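Local coordinates for coronin (Toxoplasma gondii, PDB 4OZU), which probably binds actin filaments and contributes to host-cell invasion and egress by the parasite, this chain being its WD40 beta-propeller domain, at residues Ile94-Cys99 / Val104-Leu109; Ser143-Ser148 / Glu378-Glu383; Phe157-Lys162 / Met374-Trp379. All coordinates share one frame; numbering follows the deposited sequence.

In the fold
Following the chain from the N terminus, interaction 1 comes first. It closes a short hairpin between strands 94-99 and 104-108 inside one propeller blade. Interactions 2 and 3 open afterwards, in the next blade, on strands 145-150 and 154-159, which are neighbours in one sheet. Both close more than 200 residues later on the short helix 376-380, where they share Glu378 and Trp379. Interaction 3 therefore lies largely nested within interaction 2, and their centres are only about 4 Å apart. Together they tie the C-terminal part of the chain to the blade of strands 145-150 and 154-159. Leu146 packs against Ala96 and joins the two blades, and Val160 touches Ile106 beside it.

Interaction 1 of 3, residues Ile94-Cys99 / Val104-Leu109; sequences ILATAC and VRIWQL
Strands 94-99 and 104-108 run antiparallel, with an angle of 157° between their directions and axes 4.7 Å apart at the closest point. Leu95 with Trp107 and Thr97 with Arg105 are the hydrogen-bonded pairs, each joined by two backbone bonds. The shortest runs from Trp107 N to Leu95 O, at 2.8 Å and nearly straight (173°). The side chains of these four residues lie on one face of the sheet. There Trp107 NE1 donates to Thr97 OG1 at 3.2 Å, and the hydroxyl sits at the edge of the indole, in its plane. The Thr97 torsion (chi1 61°) sets OG1 between the backbone N and the carbonyl carbon, up against the tryptophan.

His78 also hydrogen-bonds Thr97 OG1. Histidine, threonine and tryptophan joined in this way belong to the structural tetrad of WD40 repeats. Asp101, in the turn of the hairpin, is probably the fourth member, and here it makes a salt bridge with Arg105 NH2. Thr97 OG1 has a further partner, water 1, at 2.9 Å. The same water accepts from Arg105 NH1 at 3.0 Å. The extended Arg105 chain carries the guanidinium along this face toward Cys99, whose CB lies at its edge: Arg105 NH1 is 3.5 Å from Cys99 CB. Farther along this face, Leu95 CD2 touches Trp107 CB at 3.8 Å and also reaches Leu109 CD1.

The opposite face holds Ile94, Ala96, Ala98, Val104, Ile106 and Gln108. Ala96 CB meets Ile106 CD1 at 3.7 Å, and Ile94 lays CD1 against Gln108 CB. Trp138 and Val133 of the next blade pack against this face.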
loop_
_atom_site.group_PDB
_atom_site.type_symbol
_atom_site.label_atom_id
_atom_site.label_comp_id
_atom_site.label_asym_id
_atom_site.label_seq_id
_atom_site.Cartn_x
_atom_site.Cartn_y
_atom_site.Cartn_z
ATOM N N ILE A 94 14.159 -3.970 -6.552
ATOM C CA ILE A 94 13.807 -2.615 -6.964
ATOM C C ILE A 94 12.769 -1.986 -6.044
ATOM O O ILE A 94 11.747 -2.588 -5.720
ATOM C CB ILE A 94 13.266 -2.601 -8.411
ATOM C CG1 ILE A 94 14.338 -3.100 -9.386
ATOM C CG2 ILE A 94 12.787 -1.206 -8.811
ATOM C CD1 ILE A 94 15.592 -2.241 -9.446
ATOM N N LEU A 95 13.031 -0.757 -5.629
ATOM C CA LEU A 95 12.049 -0.015 -4.863
ATOM C C LEU A 95 12.153 1.462 -5.179
ATOM O O LEU A 95 13.133 1.918 -5.779
ATOM C CB LEU A 95 12.234 -0.252 -3.361
ATOM C CG LEU A 95 13.543 0.235 -2.735
ATOM C CD1 LEU A 95 13.333 0.500 -1.260
ATOM C CD2 LEU A 95 14.671 -0.783 -2.917
ATOM N N ALA A 96 11.127 2.197 -4.766
ATOM C CA ALA A 96 11.078 3.635 -4.961
ATOM C C ALA A 96 10.812 4.368 -3.653
ATOM O O ALA A 96 10.032 3.918 -2.823
ATOM C CB ALA A 96 10.010 3.986 -5.973
ATOM N N THR A 97 11.453 5.520 -3.493
ATOM C CA THR A 97 11.156 6.405 -2.380
ATOM C C THR A 97 10.727 7.768 -2.902
ATOM O O THR A 97 11.234 8.246 -3.915
ATOM C CB THR A 97 12.360 6.601 -1.446
ATOM O OG1 THR A 97 13.444 7.181 -2.181
ATOM C CG2 THR A 97 12.798 5.284 -0.837
ATOM N N ALA A 98 9.776 8.367 -2.197
ATOM C CA ALA A 98 9.402 9.758 -2.384
ATOM C C ALA A 98 9.997 10.563 -1.244
ATOM O O ALA A 98 9.959 10.133 -0.099
ATOM C CB ALA A 98 7.896 9.917 -2.416
ATOM N N CYS A 99 10.529 11.741 -1.552
ATOM C CA CYS A 99 11.279 12.510 -0.569
ATOM C C CYS A 99 10.786 13.953 -0.460
ATOM O O CYS A 99 10.270 14.531 -1.427
ATOM C CB CYS A 99 12.760 12.490 -0.935
ATOM S SG CYS A 99 13.845 13.234 0.283
ATOM N N VAL A 104 11.867 11.782 -6.560
ATOM C CA VAL A 104 11.548 10.364 -6.468
ATOM C C VAL A 104 12.771 9.588 -6.935
ATOM O O VAL A 104 13.306 9.853 -8.009
ATOM C CB VAL A 104 10.309 9.977 -7.312
ATOM C CG1 VAL A 104 10.038 8.477 -7.213
ATOM C CG2 VAL A 104 9.089 10.753 -6.852
ATOM N N ARG A 105 13.217 8.645 -6.109
ATOM C CA ARG A 105 14.423 7.873 -6.383
ATOM C C ARG A 105 14.083 6.400 -6.561
ATOM O O ARG A 105 13.342 5.835 -5.765
ATOM C CB ARG A 105 15.431 8.045 -5.244
ATOM C CG ARG A 105 15.988 9.455 -5.137
ATOM C CD ARG A 105 16.846 9.639 -3.891
ATOM N NE ARG A 105 17.478 10.959 -3.858
ATOM C CZ ARG A 105 16.902 12.066 -3.393
ATOM N NH1 ARG A 105 15.666 12.034 -2.915
ATOM N NH2 ARG A 105 17.570 13.219 -3.401
ATOM N N ILE A 106 14.616 5.798 -7.621
ATOM C CA ILE A 106 14.470 4.365 -7.856
ATOM C C ILE A 106 15.771 3.695 -7.440
ATOM O O ILE A 106 16.853 4.104 -7.860
ATOM C CB ILE A 106 14.158 4.030 -9.334
ATOM C CG1 ILE A 106 13.045 4.929 -9.886
ATOM C CG2 ILE A 106 13.773 2.565 -9.472
ATOM C CD1 ILE A 106 11.771 4.915 -9.082
ATOM N N TRP A 107 15.654 2.669 -6.610
ATOM C CA TRP A 107 16.805 1.994 -6.034
ATOM C C TRP A 107 16.900 0.549 -6.503
ATOM O O TRP A 107 15.880 -0.105 -6.701
ATOM C CB TRP A 107 16.714 2.021 -4.514
ATOM C CG TRP A 107 16.647 3.384 -3.936
ATOM C CD1 TRP A 107 15.531 4.035 -3.507
ATOM C CD2 TRP A 107 17.748 4.271 -3.700
ATOM N NE1 TRP A 107 15.866 5.273 -3.016
ATOM C CE2 TRP A 107 17.220 5.444 -3.126
ATOM C CE3 TRP A 107 19.125 4.188 -3.920
ATOM C CZ2 TRP A 107 18.021 6.524 -2.771
ATOM C CZ3 TRP A 107 19.919 5.259 -3.564
ATOM C CH2 TRP A 107 19.364 6.413 -2.996
ATOM N N GLN A 108 18.127 0.061 -6.665
ATOM C CA GLN A 108 18.372 -1.348 -6.957
ATOM C C GLN A 108 19.306 -1.955 -5.919
ATOM O O GLN A 108 20.500 -1.638 -5.879
ATOM C CB GLN A 108 18.961 -1.525 -8.353
ATOM C CG GLN A 108 19.074 -2.981 -8.779
ATOM C CD GLN A 108 19.482 -3.135 -10.228
ATOM O OE1 GLN A 108 20.152 -2.271 -10.792
ATOM N NE2 GLN A 108 19.074 -4.238 -10.840
ATOM N N LEU A 109 18.763 -2.834 -5.082
ATOM C CA LEU A 109 19.560 -3.517 -4.062
ATOM C C LEU A 109 20.527 -4.516 -4.690
ATOM O O LEU A 109 20.254 -5.057 -5.762
ATOM C CB LEU A 109 18.645 -4.239 -3.067
ATOM C CG LEU A 109 17.783 -3.323 -2.197
ATOM C CD1 LEU A 109 16.612 -4.083 -1.614
ATOM C CD2 LEU A 109 18.616 -2.703 -1.087
HETATM O O HOH W 1 13.483 9.949 -2.910
#

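Interaction 2 of 3, residues Ser143-Ser148 / Glu378-Glu383; sequences SGILAS and EWFKGE
The carbonyl oxygen of Trp379, whose ring packs on Ile145, is held by two donors. Gly382 N reaches Trp379 O at 2.9 Å, and Arg202 NH1 also bonds to it. The glycine bond belongs to a Schellman motif that ends the helix, with Gly382 at positive phi (100°). A second, weak bond runs from Glu383 N to Glu378 O at 3.4 Å. Arg202 adds a cation-pi contact with the Trp379 ring and a bond to Glu383 O. Arg202 thus touches both the indole and the turn.

Across the contact the meeting is apolar. Ile145 sits at the start of strand 145-150, in a four-stranded WD40 propeller blade. The short helix 376-380 packs its aromatic side chains on this point of the blade. Trp379 CG is turned away from the backbone N (chi1 -172°), which takes the six-membered part of the indole to the isoleucine. Ile145 CG2 lies 4.0 Å from Trp379 CZ3, and Ile145 CG1 is equally close to Trp379 CE3. The Phe380 and Ile145 side chains point at each other from opposite directions. Phe380 CZ is 4.1 Å from Ile145 CD1, so the tip of the isoleucine touches both aromatic residues. Those two also touch each other: Trp379 CE3 stands 4.0 Å above the Phe380 ring, offset toward its rim. Phe166, on strand 164-170, meets Phe380 edge-to-face and also touches Ile145 and Trp379. Trp180, from the following blade, packs on Ile145 as well.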
loop_
_atom_site.group_PDB
_atom_site.type_symbol
_atom_site.label_atom_id
_atom_site.label_comp_id
_atom_site.label_asym_id
_atom_site.label_seq_id
_atom_site.Cartn_x
_atom_site.Cartn_y
_atom_site.Cartn_z
ATOM N N SER A 143 5.248 -2.981 -16.075
ATOM C CA SER A 143 6.622 -2.714 -15.706
ATOM C C SER A 143 6.985 -1.263 -15.999
ATOM O O SER A 143 6.597 -0.716 -17.032
ATOM C CB SER A 143 7.560 -3.657 -16.465
ATOM O OG SER A 143 7.056 -3.937 -17.768
ATOM N N GLY A 144 7.709 -0.644 -15.076
ATOM C CA GLY A 144 8.321 0.642 -15.338
ATOM C C GLY A 144 7.429 1.851 -15.189
ATOM O O GLY A 144 7.894 2.971 -15.390
ATOM N N ILE A 145 6.158 1.642 -14.856
ATOM C CA ILE A 145 5.218 2.754 -14.719
ATOM C C ILE A 145 4.961 3.061 -13.245
ATOM O O ILE A 145 4.606 2.181 -12.468
ATOM C CB ILE A 145 3.873 2.457 -15.426
ATOM C CG1 ILE A 145 4.096 2.180 -16.918
ATOM C CG2 ILE A 145 2.889 3.604 -15.232
ATOM C CD1 ILE A 145 4.774 3.310 -17.684
ATOM N N LEU A 146 5.132 4.324 -12.877
ATOM C CA LEU A 146 4.971 4.767 -11.503
ATOM C C LEU A 146 4.204 6.078 -11.446
ATOM O O LEU A 146 4.349 6.922 -12.335
ATOM C CB LEU A 146 6.357 4.915 -10.851
ATOM C CG LEU A 146 6.448 5.519 -9.450
ATOM C CD1 LEU A 146 7.510 4.790 -8.638
ATOM C CD2 LEU A 146 6.771 6.998 -9.522
ATOM N N ALA A 147 3.382 6.249 -10.410
ATOM C CA ALA A 147 2.704 7.523 -10.165
ATOM C C ALA A 147 3.210 8.168 -8.882
ATOM O O ALA A 147 3.376 7.492 -7.872
ATOM C CB ALA A 147 1.199 7.325 -10.089
ATOM N N SER A 148 3.444 9.478 -8.923
ATOM C CA SER A 148 3.877 10.192 -7.725
ATOM C C SER A 148 2.962 11.379 -7.468
ATOM O O SER A 148 2.649 12.146 -8.377
ATOM C CB SER A 148 5.328 10.652 -7.846
ATOM O OG SER A 148 5.422 11.873 -8.555
ATOM N N GLU A 378 3.330 -1.963 -24.643
ATOM C CA GLU A 378 2.020 -2.581 -24.863
ATOM C C GLU A 378 0.915 -1.750 -24.217
ATOM O O GLU A 378 -0.145 -1.542 -24.799
ATOM C CB GLU A 378 1.993 -4.008 -24.303
ATOM C CG GLU A 378 2.751 -5.030 -25.151
ATOM C CD GLU A 378 2.943 -6.358 -24.433
ATOM O OE1 GLU A 378 2.670 -6.417 -23.223
ATOM O OE2 GLU A 378 3.369 -7.345 -25.066
ATOM N N TRP A 379 1.183 -1.270 -23.011
ATOM C CA TRP A 379 0.219 -0.474 -22.264
ATOM C C TRP A 379 -0.090 0.839 -22.991
ATOM O O TRP A 379 -1.243 1.253 -23.076
ATOM C CB TRP A 379 0.768 -0.210 -20.869
ATOM C CG TRP A 379 -0.157 0.426 -19.896
ATOM C CD1 TRP A 379 -1.302 -0.112 -19.372
ATOM C CD2 TRP A 379 0.015 1.698 -19.265
ATOM N NE1 TRP A 379 -1.859 0.759 -18.464
ATOM C CE2 TRP A 379 -1.067 1.878 -18.381
ATOM C CE3 TRP A 379 0.973 2.710 -19.371
ATOM C CZ2 TRP A 379 -1.218 3.025 -17.611
ATOM C CZ3 TRP A 379 0.820 3.851 -18.606
ATOM C CH2 TRP A 379 -0.267 4.003 -17.742
ATOM N N PHE A 380 0.940 1.481 -23.532
ATOM C CA PHE A 380 0.737 2.743 -24.239
ATOM C C PHE A 380 -0.013 2.545 -25.556
ATOM O O PHE A 380 -0.570 3.491 -26.104
ATOM C CB PHE A 380 2.073 3.437 -24.494
ATOM C CG PHE A 380 2.629 4.120 -23.281
ATOM C CD1 PHE A 380 1.902 5.113 -22.643
ATOM C CD2 PHE A 380 3.870 3.777 -22.778
ATOM C CE1 PHE A 380 2.406 5.750 -21.526
ATOM C CE2 PHE A 380 4.379 4.411 -21.656
ATOM C CZ PHE A 380 3.649 5.394 -21.030
ATOM N N LYS A 381 -0.030 1.316 -26.057
ATOM C CA LYS A 381 -0.806 1.005 -27.251
ATOM C C LYS A 381 -2.287 0.831 -26.904
ATOM O O LYS A 381 -3.116 0.649 -27.793
ATOM C CB LYS A 381 -0.256 -0.250 -27.938
ATOM C CG LYS A 381 1.032 0.002 -28.721
ATOM C CD LYS A 381 1.583 -1.264 -29.369
ATOM C CE LYS A 381 2.737 -0.951 -30.316
ATOM N NZ LYS A 381 3.865 -0.238 -29.654
ATOM N N GLY A 382 -2.612 0.889 -25.612
ATOM C CA GLY A 382 -3.993 0.835 -25.159
ATOM C C GLY A 382 -4.439 -0.523 -24.642
ATOM O O GLY A 382 -5.631 -0.752 -24.421
ATOM N N GLU A 383 -3.488 -1.429 -24.441
ATOM C CA GLU A 383 -3.813 -2.759 -23.948
ATOM C C GLU A 383 -4.204 -2.712 -22.485
ATOM O O GLU A 383 -3.714 -1.869 -21.723
ATOM C CB GLU A 383 -2.633 -3.714 -24.135
ATOM C CG GLU A 383 -2.305 -4.010 -25.592
ATOM C CD GLU A 383 -1.109 -4.932 -25.744
ATOM O OE1 GLU A 383 -1.022 -5.925 -24.989
ATOM O OE2 GLU A 383 -0.256 -4.661 -26.614
#

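Interaction 3 of 3, residues Phe157-Lys162 / Met374-Trp379; sequences FWNVEK and MTAEEW
Asn159 and Glu161 both point toward Ala376, the first residue of helix 376-380, whose N-terminus is closed by a capping box of Thr375 and Glu378. The two come to the alanine methyl with polar ends: Glu161 OE1 is 4.0 Å from Ala376 CB, and Asn159 ND2 is 4.3 Å from it. Asn159 ends a strand of a WD40 propeller blade, and Glu161 follows in the turn. The Glu161 chain runs out extended beyond CG (chi2 176°) and reaches across to the helix start.

Water carries the polar part of the contact. Water 3 donates to Glu161 OE1 at 2.6 Å and accepts from Ala376 N at 2.9 Å. Through this water the carboxylate is linked to the Ala376 amide at the helix start, where a negative charge is probably favourable. Water 2 donates to Glu377 OE2 at 2.8 Å and takes a weak bond from Asn159 ND2. Asn159 OD1 in turn accepts a weak bond from Glu161 N.

Thr375 is the N-cap. Thr375 OG1 accepts from Glu378 N at 3.1 Å. The return bond runs from Thr375 N to Glu378 OE1, also 3.1 Å, and the donor meets that oxygen from above the carboxylate plane, 48° out of it.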
loop_
_atom_site.group_PDB
_atom_site.type_symbol
_atom_site.label_atom_id
_atom_site.label_comp_id
_atom_site.label_asym_id
_atom_site.label_seq_id
_atom_site.Cartn_x
_atom_site.Cartn_y
_atom_site.Cartn_z
ATOM N N PHE A 157 3.039 11.057 -13.670
ATOM C CA PHE A 157 3.203 9.683 -14.125
ATOM C C PHE A 157 4.536 9.515 -14.838
ATOM O O PHE A 157 4.886 10.291 -15.731
ATOM C CB PHE A 157 2.049 9.284 -15.034
ATOM C CG PHE A 157 0.724 9.281 -14.340
ATOM C CD1 PHE A 157 0.308 8.178 -13.620
ATOM C CD2 PHE A 157 -0.095 10.386 -14.384
ATOM C CE1 PHE A 157 -0.912 8.181 -12.972
ATOM C CE2 PHE A 157 -1.312 10.391 -13.733
ATOM C CZ PHE A 157 -1.724 9.292 -13.038
ATOM N N TRP A 158 5.271 8.485 -14.431
ATOM C CA TRP A 158 6.646 8.287 -14.859
ATOM C C TRP A 158 6.844 6.959 -15.564
ATOM O O TRP A 158 6.369 5.932 -15.089
ATOM C CB TRP A 158 7.584 8.333 -13.654
ATOM C CG TRP A 158 7.828 9.690 -13.097
ATOM C CD1 TRP A 158 7.162 10.292 -12.067
ATOM C CD2 TRP A 158 8.823 10.619 -13.532
ATOM N NE1 TRP A 158 7.686 11.541 -11.834
ATOM C CE2 TRP A 158 8.704 11.767 -12.723
ATOM C CE3 TRP A 158 9.801 10.596 -14.532
ATOM C CZ2 TRP A 158 9.529 12.876 -12.883
ATOM C CZ3 TRP A 158 10.617 11.694 -14.683
ATOM C CH2 TRP A 158 10.474 12.818 -13.867
ATOM N N ASN A 159 7.556 6.988 -16.684
ATOM C CA ASN A 159 8.159 5.790 -17.261
ATOM C C ASN A 159 9.598 5.725 -16.758
ATOM O O ASN A 159 10.476 6.408 -17.284
ATOM C CB ASN A 159 8.105 5.835 -18.792
ATOM C CG ASN A 159 8.689 4.591 -19.449
ATOM O OD1 ASN A 159 9.334 3.761 -18.803
ATOM N ND2 ASN A 159 8.466 4.464 -20.752
ATOM N N VAL A 160 9.847 4.926 -15.730
ATOM C CA VAL A 160 11.148 4.963 -15.067
ATOM C C VAL A 160 12.263 4.499 -15.999
ATOM O O VAL A 160 13.395 4.958 -15.880
ATOM C CB VAL A 160 11.174 4.096 -13.776
ATOM C CG1 VAL A 160 10.093 4.556 -12.809
ATOM C CG2 VAL A 160 11.000 2.630 -14.100
ATOM N N GLU A 161 11.936 3.604 -16.928
ATOM C CA GLU A 161 12.913 3.091 -17.887
ATOM C C GLU A 161 13.513 4.219 -18.718
ATOM O O GLU A 161 14.717 4.251 -18.966
ATOM C CB GLU A 161 12.272 2.063 -18.821
ATOM C CG GLU A 161 11.651 0.872 -18.120
ATOM C CD GLU A 161 10.942 -0.052 -19.087
ATOM O OE1 GLU A 161 9.722 -0.258 -18.922
ATOM O OE2 GLU A 161 11.601 -0.570 -20.015
ATOM N N LYS A 162 12.658 5.143 -19.141
ATOM C CA LYS A 162 13.066 6.243 -20.006
ATOM C C LYS A 162 13.318 7.531 -19.226
ATOM O O LYS A 162 13.700 8.543 -19.805
ATOM C CB LYS A 162 11.998 6.490 -21.074
ATOM C CG LYS A 162 11.805 5.330 -22.043
ATOM C CD LYS A 162 10.650 5.583 -23.004
ATOM C CE LYS A 162 10.945 6.727 -23.964
ATOM N NZ LYS A 162 9.807 6.993 -24.887
ATOM N N MET A 374 1.859 -6.628 -18.836
ATOM C CA MET A 374 2.120 -5.770 -19.986
ATOM C C MET A 374 3.472 -5.074 -19.875
ATOM O O MET A 374 3.889 -4.685 -18.784
ATOM C CB MET A 374 1.032 -4.704 -20.120
ATOM C CG MET A 374 -0.337 -5.243 -20.419
ATOM S SD MET A 374 -1.561 -3.923 -20.418
ATOM C CE MET A 374 -1.837 -3.724 -18.666
ATOM N N THR A 375 4.155 -4.939 -21.003
ATOM C CA THR A 375 5.267 -4.004 -21.110
ATOM C C THR A 375 4.707 -2.586 -21.194
ATOM O O THR A 375 3.533 -2.398 -21.521
ATOM C CB THR A 375 6.125 -4.275 -22.346
ATOM O OG1 THR A 375 5.352 -4.009 -23.524
ATOM C CG2 THR A 375 6.609 -5.725 -22.360
ATOM N N ALA A 376 5.539 -1.590 -20.908
ATOM C CA ALA A 376 5.097 -0.203 -21.012
ATOM C C ALA A 376 4.608 0.080 -22.430
ATOM O O ALA A 376 3.598 0.754 -22.630
ATOM C CB ALA A 376 6.218 0.745 -20.636
ATOM N N GLU A 377 5.329 -0.447 -23.411
ATOM C CA GLU A 377 5.009 -0.200 -24.810
ATOM C C GLU A 377 3.633 -0.769 -25.152
ATOM O O GLU A 377 2.855 -0.128 -25.855
ATOM C CB GLU A 377 6.087 -0.798 -25.720
ATOM C CG GLU A 377 7.444 -0.087 -25.656
ATOM C CD GLU A 377 8.083 -0.120 -24.270
ATOM O OE1 GLU A 377 8.043 -1.186 -23.610
ATOM O OE2 GLU A 377 8.615 0.928 -23.838
ATOM N N GLU A 378 3.330 -1.963 -24.643
ATOM C CA GLU A 378 2.020 -2.581 -24.863
ATOM C C GLU A 378 0.915 -1.750 -24.217
ATOM O O GLU A 378 -0.145 -1.542 -24.799
ATOM C CB GLU A 378 1.993 -4.008 -24.303
ATOM C CG GLU A 378 2.751 -5.030 -25.151
ATOM C CD GLU A 378 2.943 -6.358 -24.433
ATOM O OE1 GLU A 378 2.670 -6.417 -23.223
ATOM O OE2 GLU A 378 3.369 -7.345 -25.066
ATOM N N TRP A 379 1.183 -1.270 -23.011
ATOM C CA TRP A 379 0.219 -0.474 -22.264
ATOM C C TRP A 379 -0.090 0.839 -22.991
ATOM O O TRP A 379 -1.243 1.253 -23.076
ATOM C CB TRP A 379 0.768 -0.210 -20.869
ATOM C CG TRP A 379 -0.157 0.426 -19.896
ATOM C CD1 TRP A 379 -1.302 -0.112 -19.372
ATOM C CD2 TRP A 379 0.015 1.698 -19.265
ATOM N NE1 TRP A 379 -1.859 0.759 -18.464
ATOM C CE2 TRP A 379 -1.067 1.878 -18.381
ATOM C CE3 TRP A 379 0.973 2.710 -19.371
ATOM C CZ2 TRP A 379 -1.218 3.025 -17.611
ATOM C CZ3 TRP A 379 0.820 3.851 -18.606
ATOM C CH2 TRP A 379 -0.267 4.003 -17.742
HETATM O O HOH W 2 10.059 1.486 -21.549
HETATM O O HOH W 3 8.190 -2.141 -19.824
#